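Local atomic coordinates of ATP-dependent Clp protease adapter protein ClpS 2 (Agrobacterium tumefaciens, PDB entry 4YJM), a protein that probably modulates the specificity of ATP-dependent protein degradation by ClpAP, acting as an adaptor that binds the N-terminal domain of the chaperone ClpA. Residues L23-L29 and S66-C72; V42-F47 and P94-T98. All coordinates share one frame; numbering follows the deposited sequence.

In the fold
From the N terminus the chain lays down strand 23-29, then runs through helices 36-47 and 51-64 before strand 66-73 returns antiparallel along the first strand. Contact 1 closes that mostly helical excursion. Contact 2 starts within it, at the end of helix 36-47, and closes only after helix 74-91, where 94-98 leads into the third strand. The segments therefore alternate and the two closures cross. Strand 23-29 is central in the sheet, flanked by 66-73 and 97-101; the backbone N of M27 probably donates a hydrogen bond to T98 O. On the helix side, V69 of contact 1 packs against F47 of contact 2.

Contact 1: L23-L29 and S66-C72; sequences LYKVMLL and SAVVVVC
The central strand 23-29 of the three-stranded ClpS sheet pairs antiparallel with the outer strand 66-73, and a beta bulge at V69-V70 interrupts the ladder opposite V26. Both V69 and V70 face that one residue: V26 N donates to V70 O at 2.8 Å, while V26 O takes the N-H of V69 at 2.7 Å. The extra residue is accommodated by the helix-like backbone of V69 (psi -48°). Regular pairing resumes beyond it, with L28 and A67 exchanging two bonds toward one end and Y24 and C72 two toward the other; Y24 N to C72 O is 2.8 Å and almost straight.

On the helix-covered face, V26 and V70 lie side by side, CG2 of V26 being 3.6 Å from CG1 of V70. V26 also rests on A77 of helix 74-91, whereas L28 and A67 both meet V57 of helix 51-64. V69, in the bulge, turns its CB toward the partner strand, and its CG2 sits 4.0 Å from CB of L28.

The other face carries K25, M27, L29, S66, V68 and V71. K25 runs its aliphatic part beside V71 and across V68, then gives its NZ to a salt bridge with E100 on the neighbouring strand 97-101. M27 folds back on itself through two bends (chi2 -62°, chi3 -74°), which lays the thioether over the outer strand: SD comes 3.5 Å from CG2 of V68, and the terminal CE reaches 3.5 Å from OG of S66.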
# COMPACT_ATOMS: atom_id res chain seq x y z
N LEU A 23 12.72 -0.36 10.67
CA LEU A 23 11.93 0.01 9.51
C LEU A 23 10.63 -0.77 9.46
O LEU A 23 10.51 -1.85 10.06
CB LEU A 23 12.73 -0.23 8.23
CG LEU A 23 14.05 0.55 8.12
CD1 LEU A 23 14.61 0.30 6.73
CD2 LEU A 23 13.84 2.03 8.32
N TYR A 24 9.64 -0.18 8.77
CA TYR A 24 8.28 -0.71 8.70
C TYR A 24 7.88 -0.95 7.25
O TYR A 24 8.08 -0.10 6.37
CB TYR A 24 7.28 0.23 9.38
CG TYR A 24 7.23 0.04 10.87
CD1 TYR A 24 8.33 0.33 11.66
CD2 TYR A 24 6.09 -0.46 11.49
CE1 TYR A 24 8.32 0.10 13.04
CE2 TYR A 24 6.06 -0.67 12.88
CZ TYR A 24 7.19 -0.36 13.64
OH TYR A 24 7.19 -0.56 15.02
N LYS A 25 7.33 -2.12 7.00
CA LYS A 25 6.75 -2.43 5.69
C LYS A 25 5.42 -1.71 5.56
O LYS A 25 4.64 -1.68 6.50
CB LYS A 25 6.53 -3.94 5.56
CG LYS A 25 7.77 -4.77 5.72
CD LYS A 25 7.51 -6.26 5.55
CE LYS A 25 6.74 -6.81 6.69
NZ LYS A 25 6.73 -8.30 6.73
N VAL A 26 5.18 -1.13 4.40
CA VAL A 26 3.81 -0.74 4.04
C VAL A 26 3.23 -1.86 3.17
O VAL A 26 3.82 -2.21 2.14
CB VAL A 26 3.79 0.61 3.28
CG1 VAL A 26 2.37 0.97 2.88
CG2 VAL A 26 4.42 1.69 4.13
N MET A 27 2.09 -2.40 3.58
CA MET A 27 1.42 -3.53 2.94
C MET A 27 0.16 -3.05 2.27
O MET A 27 -0.62 -2.36 2.88
CB MET A 27 1.02 -4.63 3.96
CG MET A 27 2.12 -5.10 4.92
SD MET A 27 3.46 -5.82 3.99
CE MET A 27 2.74 -7.41 3.51
N LEU A 28 -0.04 -3.45 1.03
CA LEU A 28 -1.36 -3.41 0.39
C LEU A 28 -2.14 -4.70 0.67
O LEU A 28 -1.62 -5.81 0.44
CB LEU A 28 -1.18 -3.23 -1.13
CG LEU A 28 -2.46 -3.47 -1.94
CD1 LEU A 28 -3.45 -2.32 -1.72
CD2 LEU A 28 -2.13 -3.66 -3.41
N LEU A 29 -3.40 -4.57 1.09
CA LEU A 29 -4.27 -5.73 1.34
C LEU A 29 -5.19 -6.01 0.16
O LEU A 29 -5.65 -5.09 -0.51
CB LEU A 29 -5.15 -5.55 2.58
CG LEU A 29 -4.46 -5.18 3.90
CD1 LEU A 29 -5.50 -5.26 5.03
CD2 LEU A 29 -3.29 -6.10 4.20
N SER A 66 -1.91 -10.08 0.98
CA SER A 66 -1.25 -8.77 1.07
C SER A 66 0.05 -8.73 0.25
O SER A 66 0.54 -9.78 -0.12
CB SER A 66 -0.92 -8.46 2.52
OG SER A 66 -0.06 -9.47 3.03
N ALA A 67 0.60 -7.53 0.03
CA ALA A 67 1.86 -7.35 -0.71
C ALA A 67 2.63 -6.15 -0.19
O ALA A 67 2.02 -5.13 0.13
CB ALA A 67 1.58 -7.16 -2.19
N VAL A 68 3.96 -6.27 -0.09
CA VAL A 68 4.79 -5.16 0.36
C VAL A 68 4.91 -4.13 -0.72
O VAL A 68 5.24 -4.45 -1.86
CB VAL A 68 6.22 -5.62 0.77
CG1 VAL A 68 7.05 -4.43 1.29
CG2 VAL A 68 6.14 -6.70 1.86
N VAL A 69 4.72 -2.87 -0.34
CA VAL A 69 4.82 -1.73 -1.26
C VAL A 69 6.17 -1.04 -1.14
O VAL A 69 6.86 -0.81 -2.13
CB VAL A 69 3.70 -0.71 -0.97
CG1 VAL A 69 3.77 0.49 -1.93
CG2 VAL A 69 2.38 -1.40 -1.16
N VAL A 70 6.57 -0.78 0.10
CA VAL A 70 7.79 -0.08 0.43
C VAL A 70 8.16 -0.44 1.88
O VAL A 70 7.29 -0.87 2.64
CB VAL A 70 7.63 1.44 0.25
CG1 VAL A 70 6.62 2.01 1.26
CG2 VAL A 70 8.95 2.17 0.34
N VAL A 71 9.43 -0.29 2.25
CA VAL A 71 9.86 -0.47 3.65
C VAL A 71 10.66 0.79 4.02
O VAL A 71 11.64 1.15 3.37
CB VAL A 71 10.72 -1.71 3.84
CG1 VAL A 71 10.95 -1.98 5.35
CG2 VAL A 71 10.15 -2.95 3.11
N CYS A 72 10.18 1.52 5.03
CA CYS A 72 10.74 2.83 5.33
C CYS A 72 10.60 3.16 6.82
O CYS A 72 10.10 2.36 7.60
CB CYS A 72 10.07 3.91 4.49
SG CYS A 72 8.29 4.02 4.70

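Contact 2: V42-F47 and P94-T98; sequences VLKAVF and PLMFT
The last turns of helix 36-47 stand well off the chain leading into strand 97-101, with CA of V42 9.9 Å from CA of L95, and no hydrogen bond joins the two backbones. The gap is bridged by apolar side chains converging on the F97 ring. V42 and F47, a helical turn and a residue apart, both come in obliquely from the same side of the ring, while L43 lies at its edge.

CD2 of L43 is near the ring plane, 3.7 Å from CE1 of F97. L95 puts its own CD2 in that plane too and also touches the helix, 4.2 Å from CG2 of V42. With CG1 anti to the backbone N (chi1 169°), V42 sends that branch to CE2 and CZ of F97, 4.1 Å from CE2, and leaves CG2 to meet L95.

F47 and F97 point in opposing senses, their planes only 28° apart, but displaced so far (centroids 5.6 Å) that little of one ring covers the other. Their closest touch, CE2 of F47 to CE1 of F97 at 3.7 Å, has CE2 lifted off the F97 plane. CG1 of V46 sits against one face of the F47 ring, away from its centre.

This is hydrophobic core between helix and sheet. L28 of strand 23-29 touches both L95 and F97, V69 and V70 of strand 66-73 meet F47, and helix 74-91 flanks the cluster, A84 packing on V42 and F97 while T85 OG1 accepts a hydrogen bond from F97 N.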
# COMPACT_ATOMS: atom_id res chain seq x y z
N VAL A 42 -3.66 5.18 -7.15
CA VAL A 42 -3.25 5.42 -5.75
C VAL A 42 -1.77 5.09 -5.54
O VAL A 42 -1.02 5.88 -4.96
CB VAL A 42 -4.10 4.62 -4.76
CG1 VAL A 42 -3.51 4.67 -3.35
CG2 VAL A 42 -5.52 5.19 -4.75
N LEU A 43 -1.34 3.94 -6.04
CA LEU A 43 0.06 3.53 -5.93
C LEU A 43 0.99 4.52 -6.63
O LEU A 43 2.10 4.79 -6.16
CB LEU A 43 0.27 2.14 -6.54
CG LEU A 43 -0.42 0.98 -5.80
CD1 LEU A 43 -0.22 -0.31 -6.53
CD2 LEU A 43 0.13 0.83 -4.38
N LYS A 44 0.56 5.04 -7.78
CA LYS A 44 1.36 6.01 -8.49
C LYS A 44 1.46 7.32 -7.66
O LYS A 44 2.55 7.91 -7.52
CB LYS A 44 0.77 6.29 -9.88
CG LYS A 44 1.56 7.30 -10.73
CD LYS A 44 2.99 6.81 -11.00
CE LYS A 44 3.67 7.65 -12.07
NZ LYS A 44 4.95 7.04 -12.52
N ALA A 45 0.33 7.80 -7.16
CA ALA A 45 0.29 9.13 -6.52
C ALA A 45 1.06 9.14 -5.19
O ALA A 45 1.78 10.08 -4.90
CB ALA A 45 -1.14 9.56 -6.27
N VAL A 46 0.86 8.11 -4.39
CA VAL A 46 1.37 8.05 -3.00
C VAL A 46 2.78 7.46 -2.97
O VAL A 46 3.61 7.93 -2.20
CB VAL A 46 0.43 7.27 -2.11
CG1 VAL A 46 0.98 7.15 -0.65
CG2 VAL A 46 -0.98 7.95 -2.08
N PHE A 47 3.06 6.47 -3.81
CA PHE A 47 4.34 5.73 -3.73
C PHE A 47 5.21 5.87 -4.97
O PHE A 47 6.28 5.26 -5.05
CB PHE A 47 4.06 4.25 -3.43
CG PHE A 47 3.29 4.01 -2.20
CD1 PHE A 47 3.93 3.99 -0.97
CD2 PHE A 47 1.93 3.80 -2.24
CE1 PHE A 47 3.24 3.76 0.15
CE2 PHE A 47 1.22 3.57 -1.09
CZ PHE A 47 1.87 3.53 0.12
N PRO A 94 -13.19 -0.26 0.05
CA PRO A 94 -12.57 -0.87 1.24
C PRO A 94 -11.05 -0.92 1.17
O PRO A 94 -10.45 -1.49 2.08
CB PRO A 94 -13.17 -2.29 1.24
CG PRO A 94 -13.37 -2.60 -0.19
CD PRO A 94 -13.77 -1.29 -0.84
N LEU A 95 -10.45 -0.34 0.13
CA LEU A 95 -8.99 -0.30 -0.02
C LEU A 95 -8.25 0.01 1.28
O LEU A 95 -8.51 1.01 1.94
CB LEU A 95 -8.60 0.76 -1.07
CG LEU A 95 -7.10 0.90 -1.36
CD1 LEU A 95 -6.56 -0.39 -1.99
CD2 LEU A 95 -6.93 2.06 -2.29
N MET A 96 -7.32 -0.86 1.63
CA MET A 96 -6.57 -0.76 2.88
C MET A 96 -5.08 -0.99 2.74
O MET A 96 -4.64 -2.01 2.17
CB MET A 96 -7.14 -1.78 3.88
CG MET A 96 -6.44 -1.78 5.25
SD MET A 96 -6.69 -0.25 6.17
CE MET A 96 -8.46 -0.21 6.21
N PHE A 97 -4.29 -0.03 3.24
CA PHE A 97 -2.85 -0.17 3.40
C PHE A 97 -2.54 -0.21 4.90
O PHE A 97 -3.14 0.53 5.66
CB PHE A 97 -2.09 0.96 2.77
CG PHE A 97 -2.20 1.01 1.28
CD1 PHE A 97 -1.12 0.67 0.50
CD2 PHE A 97 -3.38 1.43 0.65
CE1 PHE A 97 -1.20 0.74 -0.89
CE2 PHE A 97 -3.46 1.51 -0.73
CZ PHE A 97 -2.39 1.16 -1.49
N THR A 98 -1.62 -1.10 5.30
CA THR A 98 -1.27 -1.25 6.72
C THR A 98 0.24 -1.13 6.88
O THR A 98 0.97 -1.13 5.90
CB THR A 98 -1.73 -2.62 7.28
OG1 THR A 98 -1.00 -3.66 6.62
CG2 THR A 98 -3.18 -2.87 7.00